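PDB 3HEB: response regulator receiver domain protein (CheY) from Rhodospirillum rubrum, which probably acts as a phosphorylation-controlled switch in two-component signalling, taking up a phosphoryl group on a conserved aspartate as other receiver domains do. Local coordinates for residues Lys22-Arg26 / Ala27-Asn31; Leu134-Val138 / Met139-Glu143. One frame throughout, in Å; residues are numbered along the deposited sequence.

Interaction 1. Residues Lys22-Arg26 / Ala27-Asn31; sequences KNIRR and AGVNN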
loop_
_atom_site.group_PDB
_atom_site.type_symbol
_atom_site.label_atom_id
_atom_site.label_comp_id
_atom_site.label_asym_id
_atom_site.label_seq_id
_atom_site.Cartn_x
_atom_site.Cartn_y
_atom_site.Cartn_z
ATOM N N LYS A 22 -16.747 -11.798 3.999
ATOM C CA LYS A 22 -18.064 -11.237 3.744
ATOM C C LYS A 22 -18.049 -9.731 3.647
ATOM O O LYS A 22 -18.888 -9.143 2.978
ATOM C CB LYS A 22 -19.069 -11.678 4.812
ATOM C CG LYS A 22 -18.799 -11.166 6.209
ATOM C CD LYS A 22 -19.822 -11.723 7.200
ATOM C CE LYS A 22 -21.248 -11.483 6.713
ATOM N NZ LYS A 22 -21.448 -10.063 6.304
ATOM N N ASN A 23 -17.092 -9.096 4.303
ATOM C CA ASN A 23 -17.047 -7.653 4.231
ATOM C C ASN A 23 -16.392 -7.189 2.946
ATOM O O ASN A 23 -16.603 -6.062 2.508
ATOM C CB ASN A 23 -16.365 -7.091 5.468
ATOM C CG ASN A 23 -17.313 -7.025 6.645
ATOM O OD1 ASN A 23 -18.191 -6.165 6.690
ATOM N ND2 ASN A 23 -17.163 -7.946 7.588
ATOM N N ILE A 24 -15.617 -8.067 2.324
ATOM C CA ILE A 24 -15.000 -7.717 1.060
ATOM C C ILE A 24 -16.129 -7.736 0.027
ATOM O O ILE A 24 -16.172 -6.896 -0.881
ATOM C CB ILE A 24 -13.913 -8.733 0.656
ATOM C CG1 ILE A 24 -12.711 -8.606 1.593
ATOM C CG2 ILE A 24 -13.487 -8.504 -0.787
ATOM C CD1 ILE A 24 -12.093 -7.234 1.607
ATOM N N ARG A 25 -17.035 -8.702 0.175
ATOM C CA ARG A 25 -18.173 -8.826 -0.732
ATOM C C ARG A 25 -19.096 -7.667 -0.456
ATOM O O ARG A 25 -19.693 -7.107 -1.367
ATOM C CB ARG A 25 -18.941 -10.128 -0.493
ATOM C CG ARG A 25 -18.107 -11.376 -0.600
ATOM C CD ARG A 25 -17.207 -11.316 -1.819
ATOM N NE ARG A 25 -16.540 -12.588 -2.070
ATOM C CZ ARG A 25 -15.604 -12.771 -2.994
ATOM N NH1 ARG A 25 -15.209 -11.759 -3.752
ATOM N NH2 ARG A 25 -15.098 -13.982 -3.191
ATOM N N ARG A 26 -19.202 -7.310 0.819
ATOM C CA ARG A 26 -20.057 -6.209 1.242
ATOM C C ARG A 26 -19.655 -4.943 0.496
ATOM O O ARG A 26 -20.494 -4.100 0.198
ATOM C CB ARG A 26 -19.902 -5.987 2.745
ATOM C CG ARG A 26 -21.172 -5.554 3.472
ATOM C CD ARG A 26 -20.858 -5.255 4.942
ATOM N NE ARG A 26 -22.037 -5.285 5.808
ATOM C CZ ARG A 26 -22.765 -6.372 6.046
ATOM N NH1 ARG A 26 -22.444 -7.534 5.484
ATOM N NH2 ARG A 26 -23.816 -6.299 6.856
ATOM N N ALA A 27 -18.368 -4.827 0.193
ATOM C CA ALA A 27 -17.833 -3.664 -0.502
ATOM C C ALA A 27 -18.056 -3.724 -2.013
ATOM O O ALA A 27 -17.671 -2.807 -2.742
ATOM C CB ALA A 27 -16.349 -3.524 -0.196
ATOM N N GLY A 28 -18.678 -4.800 -2.480
ATOM C CA GLY A 28 -18.941 -4.936 -3.899
ATOM C C GLY A 28 -17.838 -5.650 -4.656
ATOM O O GLY A 28 -17.865 -5.712 -5.888
ATOM N N VAL A 29 -16.860 -6.189 -3.935
ATOM C CA VAL A 29 -15.765 -6.892 -4.586
ATOM C C VAL A 29 -16.154 -8.337 -4.842
ATOM O O VAL A 29 -16.405 -9.090 -3.910
ATOM C CB VAL A 29 -14.467 -6.848 -3.735
ATOM C CG1 VAL A 29 -13.379 -7.685 -4.390
ATOM C CG2 VAL A 29 -13.983 -5.422 -3.612
ATOM N N ASN A 30 -16.189 -8.717 -6.116
ATOM C CA ASN A 30 -16.552 -10.078 -6.513
ATOM C C ASN A 30 -15.352 -10.939 -6.899
ATOM O O ASN A 30 -15.517 -12.090 -7.309
ATOM C CB ASN A 30 -17.520 -10.030 -7.692
ATOM C CG ASN A 30 -18.819 -9.337 -7.350
ATOM O OD1 ASN A 30 -19.509 -8.830 -8.235
ATOM N ND2 ASN A 30 -19.169 -9.318 -6.067
ATOM N N ASN A 31 -14.147 -10.391 -6.768
ATOM C CA ASN A 31 -12.935 -11.123 -7.120
ATOM C C ASN A 31 -12.792 -12.471 -6.416
ATOM O O ASN A 31 -13.249 -12.662 -5.286
ATOM C CB ASN A 31 -11.689 -10.277 -6.828
ATOM C CG ASN A 31 -11.642 -9.006 -7.653
ATOM O OD1 ASN A 31 -12.436 -8.086 -7.443
ATOM N ND2 ASN A 31 -10.715 -8.950 -8.609
#
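Arg25 reaches past the end of its helix and grips two backbone carbonyls of the segment that follows. Its NH1 gives one hydrogen bond to Val29 O (2.9 Å) and a shorter one to Asn31 O (2.6 Å), while NH2 adds a weak bond to Asn31 O. Both acceptors meet the guanidinium at its edge, close to its plane; NH1 stands above the carbonyl plane of Val29 but is tilted only 18° from that of Asn31. A bend at chi2 of Arg25 (-45°) turns the long chain forward along the exit path, and CD passes Val29 O on the way. A leucine in place of Arg25 would probably leave the carbonyls of Val29 and Asn31 without this shared donor and the turn freer to shift. On the inner side, Ile24 and Val29 lie side by side, CG2 of Ile24 resting 3.5 Å from CB of Val29, as suits two branched apolar residues in buried places. The backbone beneath is a Schellman motif closing helix 14-26: Gly28 N binds Arg25 O at 2.8 Å, and Val29 N binds Ile24 O at 3.2 Å. Gly28 takes a positive phi of 91°, where a CB would press on the preceding carbonyl oxygen, hence the glycine. Ala27 N makes weak bonds to Asn23 O and Ile24 O, and its small CB sits against the latter. Further out, Asn23 OD1 bonds to Arg130 of helix 122-136, Ile24 packs on Ile129 of the same helix, and Asn31 ND2 holds Val5 O near the chain start.

Interaction 2. Residues Leu134-Val138 / Met139-Glu143; sequences LFFSV and MQVPE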
loop_
_atom_site.group_PDB
_atom_site.type_symbol
_atom_site.label_atom_id
_atom_site.label_comp_id
_atom_site.label_asym_id
_atom_site.label_seq_id
_atom_site.Cartn_x
_atom_site.Cartn_y
_atom_site.Cartn_z
ATOM N N LEU A 134 -13.122 -1.460 -0.724
ATOM C CA LEU A 134 -13.397 -0.300 -1.559
ATOM C C LEU A 134 -12.115 0.243 -2.175
ATOM O O LEU A 134 -12.085 0.572 -3.352
ATOM C CB LEU A 134 -14.079 0.799 -0.738
ATOM C CG LEU A 134 -15.529 0.482 -0.374
ATOM C CD1 LEU A 134 -16.085 1.531 0.575
ATOM C CD2 LEU A 134 -16.352 0.411 -1.665
ATOM N N PHE A 135 -11.063 0.335 -1.367
ATOM C CA PHE A 135 -9.768 0.835 -1.819
ATOM C C PHE A 135 -9.176 -0.099 -2.868
ATOM O O PHE A 135 -8.620 0.344 -3.868
ATOM C CB PHE A 135 -8.812 0.934 -0.635
ATOM C CG PHE A 135 -7.571 1.711 -0.930
ATOM C CD1 PHE A 135 -7.647 3.056 -1.289
ATOM C CD2 PHE A 135 -6.323 1.108 -0.831
ATOM C CE1 PHE A 135 -6.485 3.791 -1.545
ATOM C CE2 PHE A 135 -5.161 1.828 -1.083
ATOM C CZ PHE A 135 -5.239 3.171 -1.441
ATOM N N PHE A 136 -9.294 -1.395 -2.619
ATOM C CA PHE A 136 -8.802 -2.411 -3.531
ATOM C C PHE A 136 -9.358 -2.153 -4.932
ATOM O O PHE A 136 -8.639 -2.205 -5.927
ATOM C CB PHE A 136 -9.266 -3.791 -3.051
ATOM C CG PHE A 136 -9.065 -4.883 -4.063
ATOM C CD1 PHE A 136 -7.816 -5.482 -4.225
ATOM C CD2 PHE A 136 -10.123 -5.301 -4.877
ATOM C CE1 PHE A 136 -7.620 -6.474 -5.178
ATOM C CE2 PHE A 136 -9.937 -6.297 -5.837
ATOM C CZ PHE A 136 -8.680 -6.883 -5.985
ATOM N N SER A 137 -10.649 -1.869 -5.004
ATOM C CA SER A 137 -11.294 -1.639 -6.288
ATOM C C SER A 137 -10.884 -0.318 -6.917
ATOM O O SER A 137 -11.221 -0.046 -8.069
ATOM C CB SER A 137 -12.811 -1.684 -6.118
ATOM O OG SER A 137 -13.249 -0.581 -5.353
ATOM N N VAL A 138 -10.149 0.493 -6.164
ATOM C CA VAL A 138 -9.694 1.797 -6.642
ATOM C C VAL A 138 -8.222 1.788 -7.080
ATOM O O VAL A 138 -7.812 2.588 -7.927
ATOM C CB VAL A 138 -9.891 2.862 -5.530
ATOM C CG1 VAL A 138 -8.932 4.019 -5.720
ATOM C CG2 VAL A 138 -11.331 3.358 -5.534
HETATM N N MSE A 139 -7.439 0.877 -6.505
HETATM C CA MSE A 139 -6.009 0.763 -6.793
HETATM C C MSE A 139 -5.687 -0.146 -7.971
HETATM O O MSE A 139 -6.528 -0.926 -8.415
HETATM C CB MSE A 139 -5.258 0.245 -5.549
HETATM C CG MSE A 139 -5.562 -1.194 -5.146
HETATM SE SE MSE A 139 -4.768 -1.712 -3.585
HETATM C CE MSE A 139 -3.286 -2.415 -4.206
ATOM N N GLN A 140 -4.462 -0.027 -8.476
ATOM C CA GLN A 140 -3.983 -0.868 -9.571
ATOM C C GLN A 140 -3.186 -2.028 -8.962
ATOM O O GLN A 140 -2.253 -1.797 -8.195
ATOM C CB GLN A 140 -3.045 -0.079 -10.483
ATOM C CG GLN A 140 -3.680 1.058 -11.243
ATOM C CD GLN A 140 -4.307 0.607 -12.540
ATOM O OE1 GLN A 140 -4.812 1.426 -13.307
ATOM N NE2 GLN A 140 -4.274 -0.698 -12.802
ATOM N N VAL A 141 -3.564 -3.264 -9.285
ATOM C CA VAL A 141 -2.840 -4.442 -8.800
ATOM C C VAL A 141 -2.080 -4.965 -10.009
ATOM O O VAL A 141 -2.683 -5.397 -10.984
ATOM C CB VAL A 141 -3.785 -5.553 -8.293
ATOM C CG1 VAL A 141 -2.969 -6.752 -7.861
ATOM C CG2 VAL A 141 -4.604 -5.052 -7.119
ATOM N N PRO A 142 -0.741 -4.947 -9.957
ATOM C CA PRO A 142 0.074 -5.416 -11.080
ATOM C C PRO A 142 0.261 -6.921 -11.148
ATOM O O PRO A 142 -0.016 -7.637 -10.182
ATOM C CB PRO A 142 1.396 -4.712 -10.833
ATOM C CG PRO A 142 1.527 -4.870 -9.329
ATOM C CD PRO A 142 0.123 -4.499 -8.843
ATOM N N GLU A 143 0.726 -7.383 -12.306
ATOM C CA GLU A 143 1.032 -8.791 -12.526
ATOM C C GLU A 143 2.512 -8.889 -12.187
ATOM O O GLU A 143 3.253 -7.922 -12.348
ATOM C CB GLU A 143 0.844 -9.186 -13.993
ATOM C CG GLU A 143 -0.584 -9.116 -14.502
ATOM C CD GLU A 143 -0.667 -9.289 -16.006
ATOM O OE1 GLU A 143 -0.056 -8.472 -16.724
ATOM O OE2 GLU A 143 -1.337 -10.235 -16.469
#
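Phe135 O receives the main hydrogen bond from Met139 N (2.9 Å). The same oxygen also accepts Val138 N at 2.8 Å, so two successive amides converge on it as the chain leaves the helix. A longer, weak bond runs from Met139 N to Phe136 O. Ser137 OG folds back to Leu134 O, a short hydroxyl side chain giving its proton to a carbonyl three residues earlier.

The side-chain packing has two parts. At Met139, a selenomethionine with chi1 at 68°, CG stands between backbone N and carbonyl carbon and lies beside the carbonyl oxygen of Phe136, 3.3 Å from that O. The selenium then reaches the Phe135 ring in an oblique Met-aromatic contact, 5.1 Å from the ring centroid and 49° off the normal; the long, flexible chain suits this reach. In the second part, CG2 of Val141 meets CE1 of Phe136 at 3.9 Å, approaching the ring obliquely.

The two phenylalanines serve different neighbours. Phe135 stacks on Phe135 of the second subunit and packs on its Ile116, in strand 114-117, whereas Phe136 touches Val5 and Asn31 of its own chain. Gln140 O bonds to Tyr108 OH of the second subunit and Gln140 OE1 to Thr117 OG1 of that subunit, so that the chain after helix 122-136 lies against helix 101-109 and strand 114-117 of the partner.

Overall arrangement
From the N terminus, the chain forms strand 6-10 and helix 14-26, whose end is closed by interaction 1 before strand 33-36 begins. The remaining strands and helices of the five-stranded parallel receiver fold follow, and interaction 2 comes at the exit of helix 122-136. Each is a local turn, so the two stand in series, neither nested nor crossed. In space, however, they meet, their centres 13 Å apart: Asn31 and Val29 pack against the ring of Phe136, and Ala27 against Leu134. The ends of the first and last helices are thus joined, and the segment after helix 122-136 also contacts the second subunit.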